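Local coordinates for protein chloromuconate cycloisomerase (Rhodococcus opacus, PDB 4M0X) that belongs to the muconate lactonizing enzyme branch of the enolase superfamily and holds a manganese ion in its barrel domain, at residues A[303-315]-A[347-359]. Sequence-based numbering, arbitrary orientation.
Sequences SSVMGAISAQLYG and ELLIPTGPGSGVN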
loop_
_atom_site.group_PDB
_atom_site.type_symbol
_atom_site.label_atom_id
_atom_site.label_comp_id
_atom_site.label_asym_id
_atom_site.label_seq_id
_atom_site.Cartn_x
_atom_site.Cartn_y
_atom_site.Cartn_z
ATOM N N SER A 303 18.864 -34.681 20.389
ATOM C CA SER A 303 19.969 -35.504 20.776
ATOM C C SER A 303 20.996 -35.434 19.653
ATOM O O SER A 303 20.858 -34.628 18.726
ATOM C CB SER A 303 19.478 -36.918 20.907
ATOM O OG SER A 303 19.164 -37.374 19.612
ATOM N N SER A 304 22.005 -36.305 19.702
ATOM C CA SER A 304 22.987 -36.351 18.626
ATOM C C SER A 304 22.464 -36.912 17.312
ATOM O O SER A 304 23.048 -36.628 16.264
ATOM C CB SER A 304 24.240 -37.071 19.064
ATOM O OG SER A 304 24.962 -36.217 19.936
ATOM N N VAL A 305 21.368 -37.676 17.354
ATOM C CA VAL A 305 20.782 -38.204 16.118
ATOM C C VAL A 305 20.323 -37.098 15.137
ATOM O O VAL A 305 20.817 -37.042 13.998
ATOM C CB VAL A 305 19.637 -39.200 16.389
ATOM C CG1 VAL A 305 19.063 -39.759 15.076
ATOM C CG2 VAL A 305 20.105 -40.317 17.310
ATOM N N MET A 306 19.398 -36.232 15.571
ATOM C CA MET A 306 18.935 -35.078 14.782
ATOM C C MET A 306 20.006 -33.966 14.721
ATOM O O MET A 306 20.185 -33.308 13.682
ATOM C CB MET A 306 17.592 -34.547 15.342
ATOM C CG MET A 306 17.050 -33.227 14.760
ATOM S SD MET A 306 16.562 -33.256 13.017
ATOM C CE MET A 306 15.272 -34.510 12.971
ATOM N N GLY A 307 20.724 -33.789 15.835
ATOM C CA GLY A 307 21.818 -32.831 15.918
ATOM C C GLY A 307 22.868 -33.031 14.843
ATOM O O GLY A 307 23.284 -32.061 14.189
ATOM N N ALA A 308 23.295 -34.279 14.657
ATOM C CA ALA A 308 24.182 -34.644 13.535
ATOM C C ALA A 308 23.657 -34.262 12.122
ATOM O O ALA A 308 24.401 -33.671 11.356
ATOM C CB ALA A 308 24.567 -36.118 13.596
ATOM N N ILE A 309 22.409 -34.576 11.772
ATOM C CA ILE A 309 21.937 -34.256 10.415
ATOM C C ILE A 309 21.817 -32.741 10.295
ATOM O O ILE A 309 22.276 -32.159 9.317
ATOM C CB ILE A 309 20.668 -35.065 9.951
ATOM C CG1 ILE A 309 20.284 -34.753 8.519
ATOM C CG2 ILE A 309 19.424 -34.801 10.797
ATOM C CD1 ILE A 309 21.434 -34.803 7.539
ATOM N N SER A 310 21.258 -32.107 11.322
ATOM C CA SER A 310 21.257 -30.651 11.433
ATOM C C SER A 310 22.626 -30.028 11.243
ATOM O O SER A 310 22.754 -29.087 10.480
ATOM C CB SER A 310 20.724 -30.206 12.787
ATOM O OG SER A 310 19.372 -30.570 12.893
ATOM N N ALA A 311 23.635 -30.529 11.950
ATOM C CA ALA A 311 24.985 -29.976 11.842
ATOM C C ALA A 311 25.455 -29.991 10.384
ATOM O O ALA A 311 26.061 -29.029 9.893
ATOM C CB ALA A 311 25.957 -30.730 12.740
ATOM N N GLN A 312 25.147 -31.074 9.685
ATOM C CA GLN A 312 25.504 -31.166 8.280
ATOM C C GLN A 312 24.737 -30.124 7.458
ATOM O O GLN A 312 25.338 -29.380 6.682
ATOM C CB GLN A 312 25.314 -32.586 7.751
ATOM C CG GLN A 312 26.513 -33.470 8.021
ATOM C CD GLN A 312 26.326 -34.891 7.546
ATOM O OE1 GLN A 312 25.754 -35.139 6.478
ATOM N NE2 GLN A 312 26.810 -35.840 8.333
ATOM N N LEU A 313 23.422 -30.063 7.642
ATOM C CA LEU A 313 22.611 -29.017 7.015
ATOM C C LEU A 313 23.288 -27.654 7.152
ATOM O O LEU A 313 23.627 -26.998 6.148
ATOM C CB LEU A 313 21.217 -28.968 7.644
ATOM C CG LEU A 313 20.346 -27.795 7.200
ATOM C CD1 LEU A 313 20.048 -27.890 5.705
ATOM C CD2 LEU A 313 19.053 -27.773 7.988
ATOM N N TYR A 314 23.505 -27.255 8.412
ATOM C CA TYR A 314 24.054 -25.948 8.750
ATOM C C TYR A 314 25.417 -25.748 8.100
ATOM O O TYR A 314 25.739 -24.653 7.673
ATOM C CB TYR A 314 24.127 -25.761 10.260
ATOM C CG TYR A 314 22.824 -25.982 11.027
ATOM C CD1 TYR A 314 21.607 -26.119 10.360
ATOM C CD2 TYR A 314 22.805 -26.003 12.436
ATOM C CE1 TYR A 314 20.421 -26.306 11.054
ATOM C CE2 TYR A 314 21.607 -26.190 13.137
ATOM C CZ TYR A 314 20.420 -26.346 12.434
ATOM O OH TYR A 314 19.206 -26.533 13.077
ATOM N N GLY A 315 26.210 -26.804 8.006
ATOM C CA GLY A 315 27.454 -26.738 7.256
ATOM C C GLY A 315 27.298 -26.602 5.730
ATOM O O GLY A 315 28.227 -26.119 5.053
ATOM N N GLU A 347 33.044 -25.150 20.104
ATOM C CA GLU A 347 32.680 -25.310 18.698
ATOM C C GLU A 347 32.222 -26.723 18.397
ATOM O O GLU A 347 32.761 -27.680 18.917
ATOM C CB GLU A 347 33.863 -24.979 17.783
ATOM C CG GLU A 347 34.376 -23.550 17.896
ATOM C CD GLU A 347 35.425 -23.193 16.854
ATOM O OE1 GLU A 347 35.497 -21.997 16.524
ATOM O OE2 GLU A 347 36.168 -24.078 16.361
ATOM N N LEU A 348 31.223 -26.848 17.539
ATOM C CA LEU A 348 30.805 -28.155 17.060
ATOM C C LEU A 348 31.662 -28.533 15.862
ATOM O O LEU A 348 31.902 -27.687 14.994
ATOM C CB LEU A 348 29.328 -28.132 16.681
ATOM C CG LEU A 348 28.746 -29.377 16.012
ATOM C CD1 LEU A 348 28.817 -30.604 16.913
ATOM C CD2 LEU A 348 27.312 -29.078 15.594
ATOM N N LEU A 349 32.154 -29.777 15.835
ATOM C CA LEU A 349 32.793 -30.313 14.646
ATOM C C LEU A 349 31.717 -31.047 13.837
ATOM O O LEU A 349 30.995 -31.866 14.388
ATOM C CB LEU A 349 33.880 -31.295 15.024
ATOM C CG LEU A 349 34.998 -31.097 16.037
ATOM C CD1 LEU A 349 35.785 -32.397 16.011
ATOM C CD2 LEU A 349 35.927 -29.922 15.731
ATOM N N ILE A 350 31.596 -30.777 12.548
ATOM C CA ILE A 350 30.498 -31.400 11.783
ATOM C C ILE A 350 30.731 -32.888 11.436
ATOM O O ILE A 350 31.759 -33.258 10.828
ATOM C CB ILE A 350 30.145 -30.589 10.508
ATOM C CG1 ILE A 350 29.639 -29.182 10.889
ATOM C CG2 ILE A 350 29.119 -31.337 9.659
ATOM C CD1 ILE A 350 29.846 -28.125 9.832
ATOM N N PRO A 351 29.783 -33.757 11.809
ATOM C CA PRO A 351 29.991 -35.152 11.426
ATOM C C PRO A 351 30.213 -35.311 9.914
ATOM O O PRO A 351 29.584 -34.607 9.098
ATOM C CB PRO A 351 28.694 -35.842 11.889
ATOM C CG PRO A 351 28.274 -35.011 13.056
ATOM C CD PRO A 351 28.559 -33.591 12.602
ATOM N N THR A 352 31.117 -36.226 9.566
ATOM C CA THR A 352 31.578 -36.438 8.203
ATOM C C THR A 352 31.320 -37.879 7.755
ATOM O O THR A 352 31.396 -38.186 6.556
ATOM C CB THR A 352 33.095 -36.103 8.047
ATOM O OG1 THR A 352 33.869 -36.813 9.032
ATOM C CG2 THR A 352 33.356 -34.607 8.206
ATOM N N GLY A 353 31.020 -38.764 8.710
ATOM C CA GLY A 353 30.795 -40.183 8.417
ATOM C C GLY A 353 29.643 -40.337 7.445
ATOM O O GLY A 353 28.973 -39.356 7.136
ATOM N N PRO A 354 29.387 -41.561 6.949
ATOM C CA PRO A 354 28.302 -41.621 5.948
ATOM C C PRO A 354 26.959 -41.387 6.599
ATOM O O PRO A 354 26.853 -41.487 7.839
ATOM C CB PRO A 354 28.390 -43.052 5.382
ATOM C CG PRO A 354 29.617 -43.654 5.977
ATOM C CD PRO A 354 29.974 -42.886 7.216
ATOM N N GLY A 355 25.956 -41.081 5.767
ATOM C CA GLY A 355 24.606 -40.737 6.213
ATOM C C GLY A 355 24.581 -39.459 7.034
ATOM O O GLY A 355 25.282 -38.476 6.731
ATOM N N SER A 356 23.776 -39.474 8.093
ATOM C CA SER A 356 23.761 -38.407 9.072
ATOM C C SER A 356 25.098 -38.307 9.784
ATOM O O SER A 356 25.355 -37.324 10.452
ATOM C CB SER A 356 22.713 -38.697 10.110
ATOM O OG SER A 356 23.175 -39.748 10.947
ATOM N N GLY A 357 25.930 -39.342 9.676
ATOM C CA GLY A 357 27.247 -39.353 10.328
ATOM C C GLY A 357 27.368 -39.945 11.719
ATOM O O GLY A 357 28.439 -39.934 12.280
ATOM N N VAL A 358 26.271 -40.443 12.279
ATOM C CA VAL A 358 26.249 -41.109 13.594
ATOM C C VAL A 358 25.517 -42.415 13.430
ATOM O O VAL A 358 24.664 -42.513 12.556
ATOM C CB VAL A 358 25.509 -40.300 14.685
ATOM C CG1 VAL A 358 26.368 -39.139 15.174
ATOM C CG2 VAL A 358 24.161 -39.824 14.169
ATOM N N ASN A 359 25.835 -43.398 14.273
ATOM C CA ASN A 359 25.266 -44.738 14.172
ATOM C C ASN A 359 24.512 -45.144 15.415
ATOM O O ASN A 359 24.830 -44.682 16.508
ATOM C CB ASN A 359 26.379 -45.713 13.908
ATOM C CG ASN A 359 26.978 -45.536 12.523
ATOM O OD1 ASN A 359 28.109 -45.087 12.389
ATOM N ND2 ASN A 359 26.208 -45.878 11.479
#
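A308 and A311, one turn apart on helix 304-315, turn their methyl groups onto the chain that runs out of strand 347-349, and the contact is tightest around them. A311 CB lies 3.6 Å from L348 CD2 and 3.9 Å from P351 CD, while A308 CB meets the next ring carbon, 3.9 Å from P351 CG, and also touches V358 CG2 at 3.8 Å. Alanine suits both places because the segments come so close: the CA atoms of A311 and I350 are 5.7 Å apart. I350, a branched residue, lies against the carbonyl oxygen of A311; with CG1 anti to its own carbonyl carbon (chi1 -63°), that branch carries CD1 to G315 CA at 3.8 Å, and CG2 rests on the aliphatic CG of Q312. G315 has no side chain to keep CD1 off. In the modified TIM barrel of the enolase superfamily, this helix follows barrel strand 294-297, and strand 347-349 pairs antiparallel with strand 134-141, so the contact lays the chain leaving the barrel across an outer helix. Q312 bridges the apolar part and the turn beyond it. Its long, extended side chain reaches the P354-G357 type II' turn, where NE2 gives G355 O a weak hydrogen bond (3.4 Å, 144°); OE1 accepts from the backbone N of S124, which helps to fix the amide. Glycine fits the turn well, since G355 has positive phi and a side chain on G357 would run into P351. The backbones come close at I309 and S356, CB to CB at 4.2 Å, which suits a small serine, and its hydroxyl is bonded to D113 of helix 101-118. The solvent side lies at T352 and P354, both exposed, whose CB atoms are directed away from the helix.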